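Local coordinates for HcgC (Methanococcus maripaludis S2, PDB 5O4J), which catalyses SAM-dependent C-methylation of a pyridinol precursor, a step in biosynthesis of the iron-guanylylpyridinol cofactor of [Fe]-hydrogenase, at residues A32-E38 with K159-L163; D135-D141 with K170-S175; I185-C189 with T201-L205. All blocks are in the same frame, centred on the assembly; numbering follows the deposited sequence.

Interaction 1 (A32-E38 with K159-L163)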
ATOM      1  N   ALA A  32     -27.283  -7.308  11.042  1.00 19.21           N
ATOM      2  CA  ALA A  32     -27.452  -8.177   9.878  1.00 21.18           C
ATOM      3  C   ALA A  32     -28.335  -9.375  10.212  1.00 19.17           C
ATOM      4  O   ALA A  32     -29.216  -9.757   9.426  1.00 17.86           O
ATOM      5  CB  ALA A  32     -26.085  -8.652   9.380  1.00 19.79           C
ATOM      6  N   ILE A  33     -28.109  -9.989  11.371  1.00 17.45           N
ATOM      7  CA  ILE A  33     -28.945 -11.103  11.812  1.00 17.77           C
ATOM      8  C   ILE A  33     -30.376 -10.633  12.036  1.00 21.25           C
ATOM      9  O   ILE A  33     -31.337 -11.271  11.584  1.00 20.42           O
ATOM     10  CB  ILE A  33     -28.342 -11.746  13.075  1.00 18.99           C
ATOM     11  CG1 ILE A  33     -27.080 -12.516  12.695  1.00 21.48           C
ATOM     12  CG2 ILE A  33     -29.357 -12.654  13.777  1.00 20.72           C
ATOM     13  CD1 ILE A  33     -26.180 -12.864  13.869  1.00 23.83           C
ATOM     14  N   LYS A  34     -30.538  -9.493  12.713  1.00 22.93           N
ATOM     15  CA  LYS A  34     -31.866  -8.946  12.964  1.00 23.07           C
ATOM     16  C   LYS A  34     -32.652  -8.802  11.670  1.00 23.27           C
ATOM     17  O   LYS A  34     -33.816  -9.211  11.587  1.00 23.17           O
ATOM     18  CB  LYS A  34     -31.750  -7.591  13.659  1.00 23.37           C
ATOM     19  CG  LYS A  34     -33.083  -6.929  13.985  1.00 25.20           C
ATOM     20  CD  LYS A  34     -32.871  -5.536  14.565  1.00 31.36           C
ATOM     21  CE  LYS A  34     -34.194  -4.852  14.869  1.00 42.49           C
ATOM     22  NZ  LYS A  34     -33.983  -3.457  15.355  1.00 51.26           N
ATOM     23  N   TYR A  35     -32.026  -8.198  10.653  1.00 19.41           N
ATOM     24  CA  TYR A  35     -32.705  -7.965   9.387  1.00 20.26           C
ATOM     25  C   TYR A  35     -33.086  -9.277   8.723  1.00 23.82           C
ATOM     26  O   TYR A  35     -34.179  -9.406   8.153  1.00 24.94           O
ATOM     27  CB  TYR A  35     -31.800  -7.135   8.476  1.00 22.60           C
ATOM     28  CG  TYR A  35     -32.331  -6.980   7.080  1.00 34.45           C
ATOM     29  CD1 TYR A  35     -33.412  -6.158   6.824  1.00 46.78           C
ATOM     30  CD2 TYR A  35     -31.751  -7.657   6.017  1.00 40.39           C
ATOM     31  CE1 TYR A  35     -33.909  -6.015   5.550  1.00 54.92           C
ATOM     32  CE2 TYR A  35     -32.244  -7.518   4.730  1.00 49.39           C
ATOM     33  CZ  TYR A  35     -33.322  -6.693   4.504  1.00 57.35           C
ATOM     34  OH  TYR A  35     -33.816  -6.548   3.227  1.00 61.22           O
ATOM     35  N   PHE A  36     -32.186 -10.260   8.778  1.00 22.00           N
ATOM     36  CA  PHE A  36     -32.473 -11.564   8.199  1.00 21.80           C
ATOM     37  C   PHE A  36     -33.672 -12.225   8.874  1.00 23.49           C
ATOM     38  O   PHE A  36     -34.487 -12.876   8.206  1.00 24.21           O
ATOM     39  CB  PHE A  36     -31.234 -12.442   8.315  1.00 22.83           C
ATOM     40  CG  PHE A  36     -31.390 -13.800   7.697  1.00 21.33           C
ATOM     41  CD1 PHE A  36     -31.432 -13.949   6.324  1.00 22.03           C
ATOM     42  CD2 PHE A  36     -31.471 -14.925   8.492  1.00 23.28           C
ATOM     43  CE1 PHE A  36     -31.563 -15.217   5.749  1.00 24.66           C
ATOM     44  CE2 PHE A  36     -31.594 -16.185   7.923  1.00 23.44           C
ATOM     45  CZ  PHE A  36     -31.646 -16.324   6.549  1.00 23.50           C
ATOM     46  N   LEU A  37     -33.807 -12.057  10.194  1.00 21.10           N
ATOM     47  CA  LEU A  37     -34.855 -12.741  10.947  1.00 21.72           C
ATOM     48  C   LEU A  37     -36.234 -12.112  10.767  1.00 22.34           C
ATOM     49  O   LEU A  37     -37.233 -12.733  11.143  1.00 22.16           O
ATOM     50  CB  LEU A  37     -34.479 -12.798  12.430  1.00 23.22           C
ATOM     51  CG  LEU A  37     -33.272 -13.684  12.759  1.00 21.46           C
ATOM     52  CD1 LEU A  37     -32.971 -13.672  14.241  1.00 21.45           C
ATOM     53  CD2 LEU A  37     -33.496 -15.117  12.286  1.00 24.67           C
ATOM     54  N   GLU A  38     -36.316 -10.905  10.230  1.00 23.47           N
ATOM     55  CA  GLU A  38     -37.595 -10.320   9.816  1.00 22.93           C
ATOM     56  C   GLU A  38     -38.620 -10.293  10.948  1.00 24.30           C
ATOM     57  O   GLU A  38     -39.828 -10.437  10.726  1.00 27.91           O
ATOM     58  CB  GLU A  38     -38.146 -11.081   8.613  1.00 25.80           C
ATOM     59  CG  GLU A  38     -37.232 -11.006   7.403  1.00 34.42           C
ATOM     60  CD  GLU A  38     -37.699 -11.876   6.248  1.00 39.04           C
ATOM     61  OE1 GLU A  38     -37.124 -11.748   5.148  1.00 41.37           O
ATOM     62  OE2 GLU A  38     -38.604 -12.714   6.448  1.00 40.48           O
ATOM     63  N   LYS A 159     -35.184 -22.443   7.158  1.00 28.48           N
ATOM     64  CA  LYS A 159     -34.610 -21.249   6.559  1.00 28.43           C
ATOM     65  C   LYS A 159     -33.152 -21.200   6.983  1.00 24.28           C
ATOM     66  O   LYS A 159     -32.848 -21.407   8.161  1.00 26.09           O
ATOM     67  CB  LYS A 159     -35.366 -20.007   7.027  1.00 29.80           C
ATOM     68  CG  LYS A 159     -34.920 -18.677   6.449  1.00 35.12           C
ATOM     69  CD  LYS A 159     -35.501 -17.572   7.321  1.00 36.85           C
ATOM     70  CE  LYS A 159     -35.592 -16.241   6.635  1.00 45.01           C
ATOM     71  NZ  LYS A 159     -36.184 -15.263   7.590  1.00 41.64           N
ATOM     72  N   LYS A 160     -32.253 -20.990   6.022  1.00 24.01           N
ATOM     73  CA  LYS A 160     -30.815 -21.052   6.265  1.00 25.68           C
ATOM     74  C   LYS A 160     -30.163 -19.767   5.787  1.00 24.53           C
ATOM     75  O   LYS A 160     -30.533 -19.233   4.737  1.00 25.73           O
ATOM     76  CB  LYS A 160     -30.203 -22.242   5.529  1.00 29.44           C
ATOM     77  CG  LYS A 160     -30.755 -23.580   5.974  1.00 30.50           C
ATOM     78  CD  LYS A 160     -30.153 -24.713   5.168  1.00 33.27           C
ATOM     79  CE  LYS A 160     -30.875 -26.014   5.439  1.00 44.15           C
ATOM     80  NZ  LYS A 160     -30.207 -27.152   4.767  1.00 52.91           N
ATOM     81  N   GLY A 161     -29.193 -19.271   6.548  1.00 22.77           N
ATOM     82  CA  GLY A 161     -28.486 -18.061   6.173  1.00 22.21           C
ATOM     83  C   GLY A 161     -27.021 -18.149   6.544  1.00 20.21           C
ATOM     84  O   GLY A 161     -26.638 -18.837   7.491  1.00 21.04           O
ATOM     85  N   VAL A 162     -26.200 -17.431   5.780  1.00 20.56           N
ATOM     86  CA  VAL A 162     -24.761 -17.362   6.007  1.00 19.96           C
ATOM     87  C   VAL A 162     -24.408 -15.913   6.298  1.00 18.62           C
ATOM     88  O   VAL A 162     -24.629 -15.037   5.455  1.00 20.42           O
ATOM     89  CB  VAL A 162     -23.965 -17.891   4.803  1.00 21.96           C
ATOM     90  CG1 VAL A 162     -22.467 -17.758   5.049  1.00 21.29           C
ATOM     91  CG2 VAL A 162     -24.322 -19.334   4.524  1.00 24.21           C
ATOM     92  N   LEU A 163     -23.848 -15.660   7.483  1.00 17.38           N
ATOM     93  CA  LEU A 163     -23.486 -14.307   7.888  1.00 16.88           C
ATOM     94  C   LEU A 163     -22.106 -13.969   7.340  1.00 17.58           C
ATOM     95  O   LEU A 163     -21.117 -14.623   7.687  1.00 18.90           O
ATOM     96  CB  LEU A 163     -23.508 -14.193   9.411  1.00 16.46           C
ATOM     97  CG  LEU A 163     -22.992 -12.879   9.992  1.00 19.61           C
ATOM     98  CD1 LEU A 163     -23.876 -11.709   9.609  1.00 20.47           C
ATOM     99  CD2 LEU A 163     -22.869 -13.016  11.496  1.00 21.93           C
TER
HETATM  100  O   HOH W   1     -36.931 -15.404  10.376  1.00 27.71           O
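Helix segment 32-37 runs nearly antiparallel to strand segment 159-163 (161°), the axes 10.0 Å apart. The polar contacts gather on K159. Its NZ donates a hydrogen bond to F36 O at 3.0 Å, so the lysine meets a carbonyl in the last turn of the helix. Water 1 links the same NZ to L37 O, at 2.9 and 2.8 Å. E38, which leaves the helix with positive phi, adds a long salt bridge, OE2 to K159 NZ at 3.7 Å.

The aromatic contacts centre on F36. K159 NZ and CE sit over the F36 ring face, 4.7 and 4.3 Å from its centroid, as cation-pi and CH-pi contacts. F36 CZ also reaches G161 CA at 3.6 Å. A CB at G161 would clash with the ring, so the glycine makes room.

The apolar contacts are A32 CB to L163 CD1 at 3.8 Å and I33 CD1 to L163 CD2 at 4.1 Å. The L163 side chain lies about 4 Å from that of K29, which binds SAH.

This is a helix packed on the sheet of a Rossmann-like domain. Strand 159-167 runs between 130-134 and 253-259. F36 also touches I132 and V257 on those strands.

Interaction 2 (D135-D141 with K170-S175). With SO4 (sulfate ion), chain F.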
ATOM      1  N   ASP A 135     -19.885 -17.251   8.131  1.00 19.35           N
ATOM      2  CA  ASP A 135     -18.800 -17.604   7.218  1.00 18.46           C
ATOM      3  C   ASP A 135     -17.537 -16.863   7.656  1.00 19.75           C
ATOM      4  O   ASP A 135     -17.490 -15.625   7.581  1.00 19.53           O
ATOM      5  CB  ASP A 135     -19.199 -17.243   5.787  1.00 18.67           C
ATOM      6  CG  ASP A 135     -18.112 -17.530   4.765  1.00 21.10           C
ATOM      7  OD1 ASP A 135     -17.054 -18.092   5.118  1.00 22.64           O
ATOM      8  OD2 ASP A 135     -18.337 -17.185   3.580  1.00 23.87           O
ATOM      9  N   PRO A 136     -16.505 -17.575   8.133  1.00 18.14           N
ATOM     10  CA  PRO A 136     -15.282 -16.888   8.579  1.00 16.50           C
ATOM     11  C   PRO A 136     -14.413 -16.392   7.437  1.00 17.66           C
ATOM     12  O   PRO A 136     -13.513 -15.575   7.671  1.00 17.67           O
ATOM     13  CB  PRO A 136     -14.551 -17.969   9.383  1.00 17.58           C
ATOM     14  CG  PRO A 136     -14.929 -19.226   8.702  1.00 20.94           C
ATOM     15  CD  PRO A 136     -16.376 -19.038   8.269  1.00 19.22           C
ATOM     16  N   LYS A 137     -14.633 -16.872   6.218  1.00 19.61           N
ATOM     17  CA  LYS A 137     -13.823 -16.435   5.094  1.00 18.88           C
ATOM     18  C   LYS A 137     -14.050 -14.959   4.826  1.00 18.05           C
ATOM     19  O   LYS A 137     -15.192 -14.496   4.777  1.00 19.43           O
ATOM     20  CB  LYS A 137     -14.166 -17.236   3.848  1.00 18.23           C
ATOM     21  CG  LYS A 137     -13.876 -18.720   3.973  1.00 20.72           C
ATOM     22  CD  LYS A 137     -14.052 -19.433   2.629  1.00 23.97           C
ATOM     23  CE  LYS A 137     -15.453 -19.255   2.048  1.00 24.98           C
ATOM     24  NZ  LYS A 137     -16.519 -19.780   2.941  1.00 25.33           N
ATOM     25  N   GLY A 138     -12.958 -14.233   4.639  1.00 16.47           N
ATOM     26  CA  GLY A 138     -13.001 -12.867   4.169  1.00 15.88           C
ATOM     27  C   GLY A 138     -12.735 -12.844   2.679  1.00 17.64           C
ATOM     28  O   GLY A 138     -13.393 -13.568   1.921  1.00 20.00           O
ATOM     29  N   ASN A 139     -11.754 -12.060   2.250  1.00 16.93           N
ATOM     30  CA  ASN A 139     -11.334 -12.048   0.858  1.00 19.94           C
ATOM     31  C   ASN A 139     -10.409 -13.244   0.609  1.00 21.66           C
ATOM     32  O   ASN A 139     -10.206 -14.085   1.488  1.00 20.77           O
ATOM     33  CB  ASN A 139     -10.711 -10.693   0.532  1.00 21.10           C
ATOM     34  CG  ASN A 139     -11.630  -9.526   0.915  1.00 20.74           C
ATOM     35  OD1 ASN A 139     -11.226  -8.611   1.632  1.00 19.29           O
ATOM     36  ND2 ASN A 139     -12.888  -9.571   0.445  1.00 18.98           N
ATOM     37  N   HIS A 140      -9.880 -13.382  -0.607  1.00 20.22           N
ATOM     38  CA  HIS A 140      -9.418 -14.700  -1.024  1.00 19.13           C
ATOM     39  C   HIS A 140      -8.065 -15.078  -0.435  1.00 20.69           C
ATOM     40  O   HIS A 140      -7.076 -14.346  -0.562  1.00 21.51           O
ATOM     41  CB  HIS A 140      -9.348 -14.843  -2.541  1.00 20.51           C
ATOM     42  CG  HIS A 140      -9.175 -16.268  -2.966  1.00 20.51           C
ATOM     43  ND1 HIS A 140     -10.067 -17.251  -2.601  1.00 19.30           N
ATOM     44  CD2 HIS A 140      -8.194 -16.888  -3.662  1.00 23.30           C
ATOM     45  CE1 HIS A 140      -9.661 -18.412  -3.081  1.00 23.48           C
ATOM     46  NE2 HIS A 140      -8.527 -18.218  -3.731  1.00 24.27           N
ATOM     47  N   ASP A 141      -8.017 -16.282   0.124  1.00 18.40           N
ATOM     48  CA  ASP A 141      -6.798 -16.885   0.640  1.00 18.89           C
ATOM     49  C   ASP A 141      -6.985 -18.391   0.530  1.00 19.70           C
ATOM     50  O   ASP A 141      -7.950 -18.929   1.077  1.00 20.92           O
ATOM     51  CB  ASP A 141      -6.555 -16.461   2.083  1.00 19.09           C
ATOM     52  CG  ASP A 141      -5.328 -17.121   2.692  1.00 21.09           C
ATOM     53  OD1 ASP A 141      -5.443 -18.259   3.200  1.00 21.67           O
ATOM     54  OD2 ASP A 141      -4.256 -16.486   2.682  1.00 19.38           O
ATOM     55  N   LYS A 170     -11.385  -2.781   0.755  1.00 17.42           N
ATOM     56  CA  LYS A 170     -10.165  -3.123   1.469  1.00 16.46           C
ATOM     57  C   LYS A 170     -10.079  -4.626   1.674  1.00 16.60           C
ATOM     58  O   LYS A 170     -11.098  -5.312   1.770  1.00 19.62           O
ATOM     59  CB  LYS A 170     -10.101  -2.420   2.837  1.00 19.12           C
ATOM     60  CG  LYS A 170     -10.077  -0.906   2.741  1.00 24.77           C
ATOM     61  CD  LYS A 170      -8.759  -0.422   2.182  1.00 34.27           C
ATOM     62  CE  LYS A 170      -8.550   1.058   2.473  1.00 44.96           C
ATOM     63  NZ  LYS A 170      -7.218   1.527   2.000  1.00 50.03           N
ATOM     64  N   PHE A 171      -8.853  -5.126   1.795  1.00 17.48           N
ATOM     65  CA  PHE A 171      -8.618  -6.562   1.925  1.00 18.40           C
ATOM     66  C   PHE A 171      -8.529  -6.982   3.392  1.00 17.95           C
ATOM     67  O   PHE A 171      -7.716  -6.443   4.150  1.00 18.50           O
ATOM     68  CB  PHE A 171      -7.328  -6.965   1.209  1.00 20.27           C
ATOM     69  CG  PHE A 171      -7.131  -8.458   1.134  1.00 18.34           C
ATOM     70  CD1 PHE A 171      -6.611  -9.152   2.215  1.00 18.45           C
ATOM     71  CD2 PHE A 171      -7.475  -9.167   0.004  1.00 17.18           C
ATOM     72  CE1 PHE A 171      -6.432 -10.517   2.163  1.00 19.64           C
ATOM     73  CE2 PHE A 171      -7.307 -10.533  -0.051  1.00 17.18           C
ATOM     74  CZ  PHE A 171      -6.789 -11.214   1.033  1.00 18.98           C
ATOM     75  N   SER A 172      -9.297  -8.009   3.760  1.00 15.52           N
ATOM     76  CA  SER A 172      -9.191  -8.670   5.050  1.00 15.35           C
ATOM     77  C   SER A 172      -9.277 -10.170   4.841  1.00 17.53           C
ATOM     78  O   SER A 172     -10.044 -10.639   3.998  1.00 17.56           O
ATOM     79  CB  SER A 172     -10.290  -8.213   6.022  1.00 16.99           C
ATOM     80  OG  SER A 172      -9.973  -6.939   6.584  1.00 19.31           O
ATOM     81  N   LYS A 173      -8.488 -10.919   5.618  1.00 17.78           N
ATOM     82  CA  LYS A 173      -8.385 -12.362   5.407  1.00 17.21           C
ATOM     83  C   LYS A 173      -9.580 -13.119   5.968  1.00 16.11           C
ATOM     84  O   LYS A 173      -9.890 -14.219   5.493  1.00 16.47           O
ATOM     85  CB  LYS A 173      -7.095 -12.887   6.038  1.00 19.52           C
ATOM     86  CG  LYS A 173      -5.839 -12.517   5.284  1.00 18.64           C
ATOM     87  CD  LYS A 173      -5.720 -13.320   4.011  1.00 18.16           C
ATOM     88  CE  LYS A 173      -4.321 -13.236   3.435  1.00 19.72           C
ATOM     89  NZ  LYS A 173      -3.439 -14.174   4.174  1.00 17.04           N
ATOM     90  N   THR A 174     -10.236 -12.581   6.990  1.00 16.51           N
ATOM     91  CA  THR A 174     -11.393 -13.231   7.577  1.00 17.21           C
ATOM     92  C   THR A 174     -12.426 -12.163   7.897  1.00 17.04           C
ATOM     93  O   THR A 174     -12.160 -10.958   7.833  1.00 16.79           O
ATOM     94  CB  THR A 174     -11.090 -14.042   8.858  1.00 18.36           C
ATOM     95  OG1 THR A 174     -11.121 -13.187  10.008  1.00 18.02           O
ATOM     96  CG2 THR A 174      -9.749 -14.771   8.788  1.00 20.63           C
ATOM     97  N   SER A 175     -13.604 -12.647   8.260  1.00 16.26           N
ATOM     98  CA  SER A 175     -14.716 -11.848   8.750  1.00 16.22           C
ATOM     99  C   SER A 175     -14.735 -11.752  10.263  1.00 17.53           C
ATOM    100  O   SER A 175     -15.703 -11.216  10.823  1.00 18.56           O
ATOM    101  CB  SER A 175     -16.022 -12.483   8.290  1.00 15.33           C
ATOM    102  OG  SER A 175     -16.060 -13.810   8.782  1.00 18.92           O
TER
HETATM  103  S   SO4 F 302     -14.786 -12.401  -1.699  1.00 56.27           S
HETATM  104  O1  SO4 F 302     -15.724 -12.425  -0.557  1.00 48.36           O
HETATM  105  O2  SO4 F 302     -14.149 -13.733  -1.847  1.00 60.68           O
HETATM  106  O3  SO4 F 302     -13.749 -11.383  -1.433  1.00 44.58           O
HETATM  107  O4  SO4 F 302     -15.520 -12.055  -2.936  1.00 78.12           O
HETATM  108  O   HOH W   2     -10.409 -15.763   3.462  1.00 21.84           O
HETATM  109  O   HOH W   3     -13.391  -6.734   0.708  1.00 18.46           O
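N139 has the most surface covered here, and its amide spans the gap between the two loops. Its backbone N donates to S172 O at 2.8 Å, and S172 N donates back to N139 OD1 at 2.9 Å. N139 ND2 binds sulfate O3 at 2.7 Å; this sulfate, probably from the crystallisation liquor, also binds N139 of the second subunit. The CB of N139 lies over the F171 ring face, 3.9 Å from its centroid.

K173 comes next. Its NZ forms a salt bridge with D141 OD2 at 2.9 Å, and the third subunit adds V198 O as another acceptor for this amine. K173 O accepts from G138 N at 3.2 Å. A CB at G138 would clash with S172 O.

S175 closes the far end. Its OG donates to D135 O at 2.6 Å, and its N donates to P136 O at 3.0 Å.

P136 and T174, one from each loop, touch PJL, so the loops both contribute to its pocket. The 135-141 loop runs from strand 130-134 to helix 142-147, where D141 is the N-cap, its OD1 accepting from I144 N. The 170-175 loop leads from strand 159-167 to helix 177-193.

Interaction 3 (I185-C189 with T201-L205)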
ATOM      1  N   ILE A 185      -7.508  -0.788  12.149  1.00 16.37           N
ATOM      2  CA  ILE A 185      -6.484   0.013  12.798  1.00 15.60           C
ATOM      3  C   ILE A 185      -5.244   0.129  11.912  1.00 15.40           C
ATOM      4  O   ILE A 185      -4.673   1.218  11.769  1.00 16.31           O
ATOM      5  CB  ILE A 185      -6.171  -0.569  14.193  1.00 16.68           C
ATOM      6  CG1 ILE A 185      -7.378  -0.344  15.114  1.00 19.36           C
ATOM      7  CG2 ILE A 185      -4.926   0.084  14.774  1.00 17.74           C
ATOM      8  CD1 ILE A 185      -7.311  -1.056  16.460  1.00 19.80           C
ATOM      9  N   MET A 186      -4.815  -0.981  11.293  1.00 16.16           N
ATOM     10  CA  MET A 186      -3.617  -0.952  10.456  1.00 18.30           C
ATOM     11  C   MET A 186      -3.800  -0.042   9.246  1.00 19.52           C
ATOM     12  O   MET A 186      -2.916   0.767   8.924  1.00 18.33           O
ATOM     13  CB  MET A 186      -3.264  -2.369  10.012  1.00 19.05           C
ATOM     14  CG  MET A 186      -2.800  -3.268  11.135  1.00 20.31           C
ATOM     15  SD  MET A 186      -1.273  -2.726  11.936  1.00 21.30           S
ATOM     16  CE  MET A 186      -0.108  -3.166  10.655  1.00 23.69           C
ATOM     17  N   ASP A 187      -4.941  -0.155   8.553  1.00 18.25           N
ATOM     18  CA  ASP A 187      -5.177   0.712   7.407  1.00 19.13           C
ATOM     19  C   ASP A 187      -5.270   2.171   7.850  1.00 19.25           C
ATOM     20  O   ASP A 187      -4.781   3.070   7.162  1.00 19.27           O
ATOM     21  CB  ASP A 187      -6.449   0.284   6.666  1.00 21.74           C
ATOM     22  CG  ASP A 187      -6.221  -0.904   5.734  1.00 25.07           C
ATOM     23  OD1 ASP A 187      -5.053  -1.252   5.488  1.00 26.83           O
ATOM     24  OD2 ASP A 187      -7.212  -1.479   5.231  1.00 21.74           O
ATOM     25  N   SER A 188      -5.867   2.419   9.015  1.00 17.36           N
ATOM     26  CA  SER A 188      -5.937   3.781   9.532  1.00 16.32           C
ATOM     27  C   SER A 188      -4.547   4.337   9.803  1.00 18.02           C
ATOM     28  O   SER A 188      -4.249   5.474   9.433  1.00 16.48           O
ATOM     29  CB  SER A 188      -6.789   3.823  10.799  1.00 17.12           C
ATOM     30  OG  SER A 188      -8.131   3.472  10.532  1.00 18.19           O
ATOM     31  N   CYS A 189      -3.681   3.540  10.434  1.00 17.77           N
ATOM     32  CA  CYS A 189      -2.325   3.987  10.739  1.00 19.35           C
ATOM     33  C   CYS A 189      -1.573   4.394   9.486  1.00 20.27           C
ATOM     34  O   CYS A 189      -0.839   5.386   9.486  1.00 20.79           O
ATOM     35  CB  CYS A 189      -1.558   2.880  11.454  1.00 22.44           C
ATOM     36  SG  CYS A 189      -2.000   2.717  13.154  1.00 24.25           S
ATOM     37  N   THR A 201       3.339   6.715  13.802  1.00 16.89           N
ATOM     38  CA  THR A 201       1.959   6.373  14.130  1.00 19.02           C
ATOM     39  C   THR A 201       1.932   4.985  14.752  1.00 19.12           C
ATOM     40  O   THR A 201       2.353   4.010  14.118  1.00 22.50           O
ATOM     41  CB  THR A 201       1.069   6.416  12.883  1.00 19.05           C
ATOM     42  OG1 THR A 201       1.172   7.695  12.251  1.00 21.94           O
ATOM     43  CG2 THR A 201      -0.397   6.162  13.246  1.00 18.84           C
ATOM     44  N   ILE A 202       1.422   4.896  15.973  1.00 18.21           N
ATOM     45  CA  ILE A 202       1.441   3.665  16.759  1.00 18.91           C
ATOM     46  C   ILE A 202       0.051   3.042  16.726  1.00 17.41           C
ATOM     47  O   ILE A 202      -0.892   3.647  17.261  1.00 20.23           O
ATOM     48  CB  ILE A 202       1.865   3.923  18.211  1.00 21.30           C
ATOM     49  CG1 ILE A 202       3.298   4.450  18.281  1.00 22.96           C
ATOM     50  CG2 ILE A 202       1.661   2.674  19.065  1.00 20.14           C
ATOM     51  CD1 ILE A 202       4.363   3.446  17.889  1.00 24.66           C
ATOM     52  N   PRO A 203      -0.105   1.825  16.206  1.00 17.69           N
ATOM     53  CA  PRO A 203      -1.320   1.056  16.494  1.00 20.23           C
ATOM     54  C   PRO A 203      -1.176   0.406  17.859  1.00 19.67           C
ATOM     55  O   PRO A 203      -0.202  -0.304  18.116  1.00 19.62           O
ATOM     56  CB  PRO A 203      -1.355   0.015  15.377  1.00 17.80           C
ATOM     57  CG  PRO A 203       0.101  -0.219  15.043  1.00 17.71           C
ATOM     58  CD  PRO A 203       0.860   1.040  15.414  1.00 18.38           C
ATOM     59  N   ASN A 204      -2.126   0.674  18.747  1.00 18.13           N
ATOM     60  CA  ASN A 204      -2.045   0.147  20.107  1.00 18.26           C
ATOM     61  C   ASN A 204      -2.603  -1.270  20.128  1.00 21.47           C
ATOM     62  O   ASN A 204      -3.634  -1.569  20.734  1.00 21.91           O
ATOM     63  CB  ASN A 204      -2.766   1.066  21.068  1.00 20.85           C
ATOM     64  CG  ASN A 204      -2.008   2.336  21.281  1.00 23.15           C
ATOM     65  OD1 ASN A 204      -0.812   2.298  21.562  1.00 24.83           O
ATOM     66  ND2 ASN A 204      -2.674   3.475  21.098  1.00 22.89           N
ATOM     67  N   LEU A 205      -1.861  -2.154  19.463  1.00 21.62           N
ATOM     68  CA  LEU A 205      -2.276  -3.528  19.249  1.00 19.86           C
ATOM     69  C   LEU A 205      -1.397  -4.497  20.025  1.00 20.48           C
ATOM     70  O   LEU A 205      -0.233  -4.221  20.335  1.00 21.09           O
ATOM     71  CB  LEU A 205      -2.245  -3.879  17.762  1.00 19.45           C
ATOM     72  CG  LEU A 205      -3.290  -3.152  16.918  1.00 19.45           C
ATOM     73  CD1 LEU A 205      -3.061  -3.376  15.435  1.00 19.16           C
ATOM     74  CD2 LEU A 205      -4.681  -3.647  17.312  1.00 19.46           C
TER
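C189 lays its sulfur against strand 201-203. SG is 3.6 Å from P203 CB and 3.8 Å from T201 CG2. It has the most surface covered in this contact, and its CA-to-CB bond points toward the strand. One helical turn earlier, I185 faces the same way. Its CG2 packs on P203 CB at 3.6 Å, and its CD1 meets L205 CD2 at 3.8 Å. M186 sits at the flank. Its SD is 4.0 Å from L205 CD1 and 4.2 Å from P203 CG. P203 is therefore met by I185, C189 and, more loosely, M186.

The contact between the segments is apolar, and all seven touching residues are buried. On the strand, T201 and P203 point toward the helix, while I202 points away. L205 ends an inverse gamma turn centred on N204 and again points toward the helix. The polar end of T201 is used by N193, through a hydrogen bond from OG1 to OD1.

The axes of segments 185-189 and 201-203 run antiparallel, at 179°, and approach to 8.6 Å. I230 on strand 230-234 also touches I185, C189 and T201, so the helix spans two strands. The third subunit covers the flank: its M186 packs on M186, C189 and P203 of this chain.

Helix 177-193 turns back into strand 198-203, an edge strand of the four-stranded antiparallel sheet within this chain. This is an alpha-beta hairpin, a helix folded back on the strand that follows it, and here it forms part of a subunit interface.

All three contacts are largely buried, but their chemistry differs. Interaction 1 packs a helix on the mixed seven-stranded sheet, with a charged, partly exposed margin at K159. Interaction 3 packs a helix on the antiparallel sheet by apolar contact alone. Interaction 2 joins two loops, mainly by hydrogen bonds and a salt bridge, beside the PJL pocket. It touches both other contacts: L163 O is 2.9 Å from D135 N, a probable hydrogen bond, and K170 CD packs on D187 OD2 at 3.6 Å. Interactions 1 and 3 do not touch; their centres are about 32 Å apart. Interactions 2 and 3 both meet the third subunit, whereas no other subunit touches interaction 1.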